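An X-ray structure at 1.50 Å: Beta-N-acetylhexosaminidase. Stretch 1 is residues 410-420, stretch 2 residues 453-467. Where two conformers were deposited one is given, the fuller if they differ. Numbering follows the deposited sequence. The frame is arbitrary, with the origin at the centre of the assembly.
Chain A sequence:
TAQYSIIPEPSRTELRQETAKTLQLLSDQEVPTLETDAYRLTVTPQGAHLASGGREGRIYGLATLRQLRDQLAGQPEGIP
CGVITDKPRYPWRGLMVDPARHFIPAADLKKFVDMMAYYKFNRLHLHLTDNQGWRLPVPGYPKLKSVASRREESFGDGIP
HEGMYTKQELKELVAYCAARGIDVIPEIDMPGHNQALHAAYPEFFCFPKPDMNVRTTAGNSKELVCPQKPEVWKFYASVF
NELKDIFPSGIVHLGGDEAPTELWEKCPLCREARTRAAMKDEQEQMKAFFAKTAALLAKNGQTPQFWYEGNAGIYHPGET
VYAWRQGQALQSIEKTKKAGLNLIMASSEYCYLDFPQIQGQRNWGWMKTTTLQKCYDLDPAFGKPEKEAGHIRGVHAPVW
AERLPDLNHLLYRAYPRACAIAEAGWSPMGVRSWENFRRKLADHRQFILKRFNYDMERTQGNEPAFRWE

Stretch 1 410-420: LLYRAYPRACA
Stretch 2 453-467: NYDMERTQGNEPAFR

How do the two backbones lie against each other? Residues 410-414 end a helix, Tyr415 leaves it at phi/psi -112/146, a cis peptide bond precedes Pro416, and a second helix begins at Arg417. Stretch 2 has no regular helix or strand; it runs past this break in the opposite sense, with Met456 CA 6.2 Å from Pro416 CA and Glu463 CA 6.6 Å from Tyr412 CA. Together they bury 652 Å².

What holds the Tyr412 ring? With chi1 t and chi2 86°, it is sandwiched: Arg458 CD lies 3.8 Å from the ring centroid of Tyr412 over one face, and Glu463 CA 3.6 Å from that centroid over the opposite face. Pro464 CD adds an off-centre CH-pi contact, 3.7 Å from Tyr412 CG. At the ring edge, Tyr412 OH donates to Asn462 OD1 at 2.7 Å; the same oxygen, Asn462 OD1, accepts from Thr459 N at 3.0 Å, linking the ring hydroxyl to the backbone of Thr459 through Asn462.

Where do the charged groups go? Arg458 (chi1 m, chi2 m, chi3 t) reaches the backbone just past the helix, where Tyr415 O accepts from Arg458 NE at 2.8 Å and from Arg458 NH2 at 2.9 Å. Its cation sits off-centre over Tyr412, with Arg458 CZ 4.2 Å from the ring centroid of Tyr412. The Arg413 side chain (chi1 m) points away at its root but extends back to a two-pronged salt bridge with Glu463 (chi1 t, chi2 t): Arg413 NE to Glu463 OE2 is 2.7 Å, Arg413 NH2 to Glu463 OE1 2.9 Å.

Which contacts are apolar? Leu411 (m, t) sets CD1 over the face of the Tyr454 ring (chi1 t), a CH-pi contact 4.2 Å from the centroid. The flexible, polarizable thioether of Met456 (m, t, m) meets apolar surface, with Met456 SD 3.9 Å from Tyr415 CB and 4.2 Å from Cys419 SG.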

# COMPACT_ATOMS: atom_id res chain seq x y z
N LEU A 410 -10.24 -7.33 7.48
CA LEU A 410 -9.42 -6.47 6.64
C LEU A 410 -10.28 -5.64 5.69
O LEU A 410 -10.11 -4.42 5.58
CB LEU A 410 -8.43 -7.35 5.86
CG LEU A 410 -7.34 -6.69 5.04
CD1 LEU A 410 -6.48 -5.85 5.95
CD2 LEU A 410 -6.51 -7.74 4.34
N LEU A 411 -11.19 -6.30 4.97
CA LEU A 411 -12.05 -5.58 4.04
C LEU A 411 -12.98 -4.63 4.77
O LEU A 411 -13.32 -3.57 4.24
CB LEU A 411 -12.87 -6.56 3.19
CG LEU A 411 -12.07 -7.41 2.21
CD1 LEU A 411 -13.00 -8.39 1.50
CD2 LEU A 411 -11.30 -6.55 1.20
N TYR A 412 -13.41 -4.99 5.99
CA TYR A 412 -14.29 -4.10 6.73
C TYR A 412 -13.62 -2.75 6.97
O TYR A 412 -14.27 -1.70 6.82
CB TYR A 412 -14.73 -4.71 8.07
CG TYR A 412 -15.76 -3.81 8.70
CD1 TYR A 412 -17.10 -3.93 8.37
CD2 TYR A 412 -15.38 -2.80 9.58
CE1 TYR A 412 -18.05 -3.08 8.91
CE2 TYR A 412 -16.31 -1.94 10.12
CZ TYR A 412 -17.65 -2.09 9.79
OH TYR A 412 -18.57 -1.23 10.32
N ARG A 413 -12.34 -2.75 7.34
CA ARG A 413 -11.66 -1.47 7.56
C ARG A 413 -11.10 -0.86 6.28
O ARG A 413 -11.05 0.36 6.17
CB ARG A 413 -10.60 -1.58 8.67
CG ARG A 413 -11.25 -1.83 10.02
CD ARG A 413 -10.57 -1.15 11.21
NE ARG A 413 -11.44 -1.29 12.38
CZ ARG A 413 -11.21 -0.77 13.59
NH1 ARG A 413 -10.11 -0.06 13.83
NH2 ARG A 413 -12.10 -0.96 14.57
N ALA A 414 -10.73 -1.68 5.29
CA ALA A 414 -10.18 -1.12 4.06
C ALA A 414 -11.23 -0.37 3.26
O ALA A 414 -10.94 0.70 2.70
CB ALA A 414 -9.53 -2.21 3.22
N TYR A 415 -12.47 -0.91 3.17
CA TYR A 415 -13.55 -0.35 2.37
C TYR A 415 -14.66 0.19 3.27
O TYR A 415 -14.93 -0.38 4.33
CB TYR A 415 -14.13 -1.40 1.41
CG TYR A 415 -13.14 -1.71 0.31
CD1 TYR A 415 -13.12 -0.95 -0.86
CD2 TYR A 415 -12.18 -2.70 0.46
CE1 TYR A 415 -12.19 -1.18 -1.85
CE2 TYR A 415 -11.24 -2.96 -0.53
CZ TYR A 415 -11.25 -2.18 -1.67
OH TYR A 415 -10.33 -2.41 -2.66
N PRO A 416 -15.34 1.28 2.87
CA PRO A 416 -15.20 2.00 1.60
C PRO A 416 -14.12 3.09 1.57
O PRO A 416 -14.04 3.79 0.56
CB PRO A 416 -16.56 2.67 1.44
CG PRO A 416 -16.97 2.96 2.84
CD PRO A 416 -16.52 1.73 3.61
N ARG A 417 -13.31 3.25 2.62
CA ARG A 417 -12.31 4.32 2.57
C ARG A 417 -11.33 4.16 1.42
O ARG A 417 -10.90 5.16 0.84
CB ARG A 417 -11.60 4.49 3.92
CG ARG A 417 -12.51 5.17 4.95
CD ARG A 417 -11.88 5.18 6.34
NE ARG A 417 -11.63 3.82 6.81
CZ ARG A 417 -11.07 3.53 7.98
NH1 ARG A 417 -10.73 4.51 8.83
NH2 ARG A 417 -10.86 2.27 8.32
N ALA A 418 -11.01 2.92 1.03
CA ALA A 418 -10.14 2.72 -0.13
C ALA A 418 -10.73 3.33 -1.40
O ALA A 418 -9.99 3.74 -2.28
CB ALA A 418 -9.83 1.23 -0.34
N CYS A 419 -12.07 3.38 -1.50
CA CYS A 419 -12.71 4.04 -2.64
C CYS A 419 -12.38 5.53 -2.66
O CYS A 419 -12.15 6.11 -3.73
CB CYS A 419 -14.23 3.87 -2.58
SG CYS A 419 -14.78 2.16 -2.41
N ALA A 420 -12.37 6.16 -1.48
CA ALA A 420 -12.02 7.58 -1.39
C ALA A 420 -10.55 7.80 -1.71
O ALA A 420 -10.20 8.74 -2.43
CB ALA A 420 -12.37 8.12 -0.00
N ASN A 453 -19.94 -10.30 -3.88
CA ASN A 453 -20.69 -10.87 -2.77
C ASN A 453 -20.22 -10.29 -1.44
O ASN A 453 -20.14 -10.99 -0.42
CB ASN A 453 -20.65 -12.40 -2.80
CG ASN A 453 -21.15 -12.96 -4.11
OD1 ASN A 453 -22.23 -12.59 -4.58
ND2 ASN A 453 -20.37 -13.83 -4.73
N TYR A 454 -19.90 -9.01 -1.45
CA TYR A 454 -19.34 -8.32 -0.30
C TYR A 454 -20.14 -7.05 -0.04
O TYR A 454 -20.46 -6.31 -0.98
CB TYR A 454 -17.85 -7.98 -0.51
CG TYR A 454 -17.31 -7.32 0.72
CD1 TYR A 454 -17.05 -8.07 1.86
CD2 TYR A 454 -17.15 -5.94 0.79
CE1 TYR A 454 -16.62 -7.48 3.02
CE2 TYR A 454 -16.70 -5.34 1.95
CZ TYR A 454 -16.45 -6.12 3.06
OH TYR A 454 -16.04 -5.55 4.22
N ASP A 455 -20.44 -6.79 1.23
CA ASP A 455 -21.31 -5.69 1.63
C ASP A 455 -20.47 -4.57 2.23
O ASP A 455 -19.87 -4.74 3.30
CB ASP A 455 -22.37 -6.16 2.62
CG ASP A 455 -23.51 -5.16 2.78
OD1 ASP A 455 -23.32 -3.98 2.42
OD2 ASP A 455 -24.59 -5.55 3.27
N MET A 456 -20.44 -3.42 1.56
CA MET A 456 -19.68 -2.26 2.03
C MET A 456 -20.46 -1.36 2.97
O MET A 456 -19.94 -0.32 3.38
CB MET A 456 -19.18 -1.42 0.84
CG MET A 456 -18.16 -2.12 -0.03
SD MET A 456 -17.18 -0.98 -1.04
CE MET A 456 -18.47 -0.14 -1.97
N GLU A 457 -21.70 -1.72 3.33
CA GLU A 457 -22.45 -0.91 4.28
C GLU A 457 -21.70 -0.83 5.61
O GLU A 457 -21.18 -1.84 6.10
CB GLU A 457 -23.84 -1.50 4.51
CG GLU A 457 -24.66 -0.69 5.52
CD GLU A 457 -26.07 -1.20 5.69
OE1 GLU A 457 -26.25 -2.41 5.95
OE2 GLU A 457 -27.01 -0.39 5.56
N ARG A 458 -21.66 0.36 6.19
CA ARG A 458 -20.93 0.60 7.43
C ARG A 458 -21.85 1.25 8.46
O ARG A 458 -22.41 2.32 8.21
CB ARG A 458 -19.70 1.48 7.19
CG ARG A 458 -18.71 0.87 6.22
CD ARG A 458 -18.12 -0.41 6.79
NE ARG A 458 -17.22 -1.07 5.84
CZ ARG A 458 -17.48 -2.21 5.20
NH1 ARG A 458 -18.63 -2.86 5.37
NH2 ARG A 458 -16.57 -2.72 4.38
N THR A 459 -21.99 0.58 9.60
CA THR A 459 -22.63 1.14 10.78
C THR A 459 -21.69 0.87 11.95
O THR A 459 -20.79 0.04 11.85
CB THR A 459 -23.98 0.46 11.05
OG1 THR A 459 -23.74 -0.91 11.39
CG2 THR A 459 -24.88 0.54 9.82
N GLN A 460 -21.90 1.58 13.06
CA GLN A 460 -21.03 1.38 14.20
C GLN A 460 -21.00 -0.08 14.63
O GLN A 460 -19.94 -0.63 14.93
CB GLN A 460 -21.45 2.28 15.36
CG GLN A 460 -20.52 2.22 16.56
CD GLN A 460 -21.02 3.03 17.73
OE1 GLN A 460 -21.66 4.06 17.55
NE2 GLN A 460 -20.72 2.57 18.93
N GLY A 461 -22.16 -0.74 14.63
CA GLY A 461 -22.27 -2.08 15.15
C GLY A 461 -22.04 -3.22 14.18
O GLY A 461 -22.02 -4.38 14.62
N ASN A 462 -21.86 -2.97 12.88
CA ASN A 462 -21.73 -4.08 11.94
C ASN A 462 -20.29 -4.48 11.64
O ASN A 462 -20.07 -5.33 10.77
CB ASN A 462 -22.58 -3.88 10.67
CG ASN A 462 -21.94 -2.96 9.64
OD1 ASN A 462 -21.01 -2.20 9.93
ND2 ASN A 462 -22.45 -3.02 8.41
N GLU A 463 -19.31 -3.92 12.35
CA GLU A 463 -17.96 -4.45 12.25
C GLU A 463 -17.94 -5.88 12.80
O GLU A 463 -18.55 -6.15 13.84
CB GLU A 463 -16.96 -3.59 13.03
CG GLU A 463 -15.53 -4.10 12.88
CD GLU A 463 -14.48 -3.02 13.06
OE1 GLU A 463 -14.70 -2.07 13.86
OE2 GLU A 463 -13.42 -3.11 12.40
N PRO A 464 -17.27 -6.81 12.12
CA PRO A 464 -17.17 -8.18 12.65
C PRO A 464 -16.57 -8.19 14.05
O PRO A 464 -15.74 -7.35 14.40
CB PRO A 464 -16.25 -8.88 11.64
CG PRO A 464 -16.45 -8.12 10.36
CD PRO A 464 -16.67 -6.69 10.78
N ALA A 465 -17.03 -9.14 14.86
CA ALA A 465 -16.60 -9.21 16.25
C ALA A 465 -15.11 -9.52 16.35
O ALA A 465 -14.54 -10.21 15.51
CB ALA A 465 -17.38 -10.30 16.97
N PHE A 466 -14.49 -9.01 17.41
CA PHE A 466 -13.11 -9.30 17.76
C PHE A 466 -13.07 -10.20 18.99
O PHE A 466 -13.99 -10.19 19.81
CB PHE A 466 -12.32 -8.03 18.07
CG PHE A 466 -12.21 -7.08 16.92
CD1 PHE A 466 -11.20 -7.24 15.98
CD2 PHE A 466 -13.10 -6.02 16.77
CE1 PHE A 466 -11.09 -6.36 14.91
CE2 PHE A 466 -12.98 -5.14 15.71
CZ PHE A 466 -11.98 -5.31 14.77
N ARG A 467 -11.99 -10.96 19.13
CA ARG A 467 -11.84 -11.83 20.28
C ARG A 467 -11.12 -11.16 21.45
O ARG A 467 -11.12 -11.71 22.55
CB ARG A 467 -11.10 -13.12 19.90
CG ARG A 467 -9.59 -12.98 19.90
CD ARG A 467 -8.90 -14.32 19.66
NE ARG A 467 -9.23 -14.88 18.35
CZ ARG A 467 -8.42 -14.86 17.30
NH1 ARG A 467 -7.21 -14.32 17.41
NH2 ARG A 467 -8.81 -15.39 16.15